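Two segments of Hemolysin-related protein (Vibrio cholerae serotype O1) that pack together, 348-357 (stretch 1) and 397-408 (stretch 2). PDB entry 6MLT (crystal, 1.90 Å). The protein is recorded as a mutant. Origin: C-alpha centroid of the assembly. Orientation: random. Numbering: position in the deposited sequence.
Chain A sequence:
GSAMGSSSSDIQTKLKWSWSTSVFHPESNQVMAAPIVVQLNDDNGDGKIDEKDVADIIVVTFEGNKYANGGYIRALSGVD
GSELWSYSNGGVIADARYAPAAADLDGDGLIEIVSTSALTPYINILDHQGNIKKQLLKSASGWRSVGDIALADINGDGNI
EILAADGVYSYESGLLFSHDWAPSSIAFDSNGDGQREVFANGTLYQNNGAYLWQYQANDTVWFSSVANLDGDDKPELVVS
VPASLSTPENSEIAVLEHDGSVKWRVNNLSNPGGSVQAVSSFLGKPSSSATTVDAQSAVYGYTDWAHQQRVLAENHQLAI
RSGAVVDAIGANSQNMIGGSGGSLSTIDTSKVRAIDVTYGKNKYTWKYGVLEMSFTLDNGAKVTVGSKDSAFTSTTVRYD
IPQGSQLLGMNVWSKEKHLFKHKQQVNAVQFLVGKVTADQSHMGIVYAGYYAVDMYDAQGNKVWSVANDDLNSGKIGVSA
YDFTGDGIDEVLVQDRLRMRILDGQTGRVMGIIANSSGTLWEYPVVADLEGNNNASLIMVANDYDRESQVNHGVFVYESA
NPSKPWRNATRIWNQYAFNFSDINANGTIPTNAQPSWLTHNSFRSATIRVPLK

Stretch 1 (348-357) DTSKVRAIDV
Stretch 2 (397-408) VRYDIPQGSQLL

Strand 352-357 pairs antiparallel with strand 397-400 (162° between N-to-C directions, axes 4.7 Å apart), in the register Ala354-Asp400, Ile355-Tyr399, Asp356-Arg398, Val357-Val397; the whole contact buries 808 Å². Backbone bonds satisfy N and O of four residues: Ile355 N to Tyr399 O (3.0 Å) with Tyr399 N to Ile355 O (2.9 Å), and Val357 N to Val397 O (2.8 Å) with Val397 N to Val357 O (2.9 Å). Ile401 N extends the ladder to Arg353 O (3.0 Å). At the intervening Asp356-Arg398 pair, CA atoms close to 4.3 Å.

On the face carrying Ala354, Asp356, Arg398 and Asp400, a two-pronged salt bridge joins Arg398 NE to Asp356 OD1 (2.9 Å) and Arg398 NH2 to Asp356 OD2 (3.0 Å). Asp356 is m; Arg398 runs t, t, m, its guanidinium laying one face over Ala354 CB (4.1 Å from Arg398 NH1). On the other face, Ile355 (chi1 m, chi2 102°) brings CD1 4.2 Å from Tyr399 CD2, at the ring edge (Tyr399 is t). Ile355 CD1 also lies 3.8 Å from Ile401 CD1. Ile401 (m, m) and Leu407 (t, p) continue this buried apolar packing to Val352 (t), whose CG1 lies 4.2 Å from Ile401 CG1 and 4.0 Å from Leu407 CD2.

After Ile401 comes a type II turn, Pro402-Ser405, closed by Ser405 N to Pro402 O (3.0 Å); Gly404 takes phi/psi 86/-2, suited to glycine. Arg353 (m, m, m) reaches it, NH1 donating to Ser405 O (2.9 Å) and NH2 weakly to Pro402 O (3.1 Å), with Ile401 CG2 over one guanidinium face.

Residues 349-351 have helical phi/psi; Lys351 N bonds Asp348 O (3.1 Å), Val352 N Thr349 O (3.3 Å), and Ser350 OG Asp348 OD1 (2.7 Å). Strand 405-408 lies at 68° to strand 352-357. One water accepts from Leu407 N (2.8 Å) and donates to Thr349 O and Val352 O (both 2.7 Å); another links Thr349 OG1 (2.7 Å; Thr349 is p) to Leu407 O (2.6 Å).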

# COMPACT_ATOMS: atom_id res chain seq x y z
N ASP A 348 3.60 28.84 3.17
CA ASP A 348 4.18 27.53 2.86
C ASP A 348 5.46 27.39 3.67
O ASP A 348 6.52 27.90 3.30
CB ASP A 348 4.45 27.41 1.36
CG ASP A 348 5.01 26.06 0.97
OD1 ASP A 348 5.42 25.29 1.87
OD2 ASP A 348 5.03 25.76 -0.24
N THR A 349 5.37 26.70 4.81
CA THR A 349 6.49 26.64 5.75
C THR A 349 7.69 25.90 5.18
O THR A 349 8.82 26.16 5.62
CB THR A 349 6.04 25.98 7.05
OG1 THR A 349 5.45 24.70 6.76
CG2 THR A 349 5.02 26.86 7.76
N SER A 350 7.49 25.00 4.21
CA SER A 350 8.61 24.28 3.63
C SER A 350 9.50 25.17 2.77
O SER A 350 10.62 24.75 2.44
CB SER A 350 8.10 23.09 2.80
OG SER A 350 7.46 23.51 1.60
N LYS A 351 9.05 26.37 2.42
CA LYS A 351 9.84 27.30 1.63
C LYS A 351 10.50 28.39 2.46
O LYS A 351 11.34 29.13 1.93
CB LYS A 351 8.96 27.95 0.55
N VAL A 352 10.15 28.52 3.74
CA VAL A 352 10.66 29.61 4.57
C VAL A 352 12.13 29.37 4.90
O VAL A 352 12.51 28.29 5.38
CB VAL A 352 9.82 29.75 5.84
CG1 VAL A 352 10.43 30.80 6.77
CG2 VAL A 352 8.39 30.12 5.49
N ARG A 353 12.96 30.39 4.67
CA ARG A 353 14.36 30.34 5.05
C ARG A 353 14.73 31.36 6.11
O ARG A 353 15.79 31.23 6.73
CB ARG A 353 15.27 30.56 3.82
CG ARG A 353 15.04 29.56 2.69
CD ARG A 353 15.02 28.12 3.19
NE ARG A 353 16.13 27.81 4.09
CZ ARG A 353 16.18 26.74 4.88
NH1 ARG A 353 15.18 25.87 4.88
NH2 ARG A 353 17.22 26.54 5.67
N ALA A 354 13.89 32.36 6.36
CA ALA A 354 14.14 33.34 7.40
C ALA A 354 12.83 34.05 7.71
O ALA A 354 11.94 34.11 6.87
CB ALA A 354 15.22 34.35 6.99
N ILE A 355 12.74 34.57 8.93
CA ILE A 355 11.61 35.39 9.35
C ILE A 355 12.15 36.61 10.07
O ILE A 355 13.00 36.48 10.96
CB ILE A 355 10.64 34.63 10.28
CG1 ILE A 355 10.34 33.23 9.74
CG2 ILE A 355 9.36 35.42 10.45
CD1 ILE A 355 11.09 32.15 10.45
N ASP A 356 11.68 37.79 9.67
CA ASP A 356 11.91 39.02 10.41
C ASP A 356 10.66 39.32 11.23
O ASP A 356 9.56 39.42 10.67
CB ASP A 356 12.22 40.18 9.46
CG ASP A 356 13.50 39.96 8.68
OD1 ASP A 356 14.56 39.78 9.31
OD2 ASP A 356 13.45 39.95 7.43
N VAL A 357 10.83 39.46 12.54
CA VAL A 357 9.72 39.71 13.46
C VAL A 357 9.88 41.12 14.02
O VAL A 357 10.94 41.45 14.57
CB VAL A 357 9.68 38.69 14.60
CG1 VAL A 357 8.50 38.97 15.54
CG2 VAL A 357 9.59 37.29 14.04
N VAL A 397 13.86 41.77 14.67
CA VAL A 397 14.86 40.72 14.82
C VAL A 397 14.66 39.70 13.71
O VAL A 397 13.53 39.47 13.26
CB VAL A 397 14.78 40.04 16.20
CG1 VAL A 397 15.77 38.87 16.30
CG2 VAL A 397 15.05 41.04 17.31
N ARG A 398 15.75 39.08 13.28
CA ARG A 398 15.69 38.03 12.27
C ARG A 398 16.05 36.69 12.89
O ARG A 398 17.00 36.57 13.66
CB ARG A 398 16.64 38.30 11.10
CG ARG A 398 16.71 37.08 10.17
CD ARG A 398 17.38 37.37 8.86
NE ARG A 398 16.55 38.19 7.99
CZ ARG A 398 16.70 38.26 6.67
NH1 ARG A 398 17.64 37.54 6.07
NH2 ARG A 398 15.90 39.03 5.95
N TYR A 399 15.27 35.67 12.52
CA TYR A 399 15.61 34.28 12.80
C TYR A 399 15.85 33.58 11.47
O TYR A 399 14.97 33.60 10.60
CB TYR A 399 14.51 33.58 13.60
CG TYR A 399 14.81 32.12 13.82
CD1 TYR A 399 15.85 31.73 14.66
CD2 TYR A 399 14.07 31.12 13.20
CE1 TYR A 399 16.14 30.39 14.88
CE2 TYR A 399 14.36 29.78 13.41
CZ TYR A 399 15.39 29.42 14.25
OH TYR A 399 15.69 28.10 14.46
N ASP A 400 17.03 33.00 11.31
CA ASP A 400 17.36 32.21 10.13
C ASP A 400 17.03 30.74 10.41
O ASP A 400 17.42 30.20 11.45
CB ASP A 400 18.83 32.36 9.76
CG ASP A 400 19.18 33.75 9.28
OD1 ASP A 400 18.49 34.26 8.37
OD2 ASP A 400 20.13 34.35 9.83
N ILE A 401 16.31 30.11 9.48
CA ILE A 401 16.10 28.67 9.55
C ILE A 401 17.46 28.02 9.33
O ILE A 401 18.11 28.30 8.31
CB ILE A 401 15.07 28.20 8.51
CG1 ILE A 401 13.78 29.01 8.62
CG2 ILE A 401 14.79 26.70 8.68
CD1 ILE A 401 13.12 28.95 9.99
N PRO A 402 17.93 27.15 10.23
CA PRO A 402 19.25 26.55 10.03
C PRO A 402 19.33 25.78 8.72
O PRO A 402 18.36 25.18 8.26
CB PRO A 402 19.39 25.61 11.23
CG PRO A 402 18.47 26.15 12.25
CD PRO A 402 17.31 26.71 11.49
N GLN A 403 20.52 25.82 8.11
CA GLN A 403 20.76 25.05 6.90
C GLN A 403 20.52 23.57 7.16
O GLN A 403 21.00 23.03 8.17
CB GLN A 403 22.18 25.28 6.39
N GLY A 404 19.79 22.92 6.27
CA GLY A 404 19.42 21.53 6.44
C GLY A 404 18.17 21.31 7.26
O GLY A 404 17.76 20.15 7.42
N SER A 405 17.55 22.37 7.77
CA SER A 405 16.33 22.28 8.56
C SER A 405 15.21 23.03 7.86
O SER A 405 15.44 23.80 6.92
CB SER A 405 16.55 22.84 9.97
OG SER A 405 17.46 22.02 10.70
N GLN A 406 13.99 22.78 8.32
CA GLN A 406 12.79 23.45 7.82
C GLN A 406 11.99 24.00 8.99
O GLN A 406 12.02 23.45 10.10
CB GLN A 406 11.89 22.50 7.01
CG GLN A 406 12.30 22.30 5.56
CD GLN A 406 11.26 21.53 4.76
OE1 GLN A 406 10.18 21.22 5.26
NE2 GLN A 406 11.60 21.21 3.52
N LEU A 407 11.25 25.07 8.72
CA LEU A 407 10.26 25.58 9.67
C LEU A 407 9.11 24.58 9.78
O LEU A 407 8.48 24.25 8.77
CB LEU A 407 9.74 26.94 9.21
CG LEU A 407 8.64 27.57 10.07
CD1 LEU A 407 9.19 27.92 11.45
CD2 LEU A 407 8.07 28.80 9.37
N LEU A 408 8.82 24.13 11.00
CA LEU A 408 7.78 23.13 11.22
C LEU A 408 6.60 23.63 12.03
O LEU A 408 5.55 22.97 12.02
CB LEU A 408 8.37 21.91 11.94
CG LEU A 408 9.50 21.18 11.22
CD1 LEU A 408 9.98 20.01 12.07
CD2 LEU A 408 9.05 20.69 9.84
O HOH W 1 11.44 25.90 6.06
O HOH W 2 7.31 22.73 7.03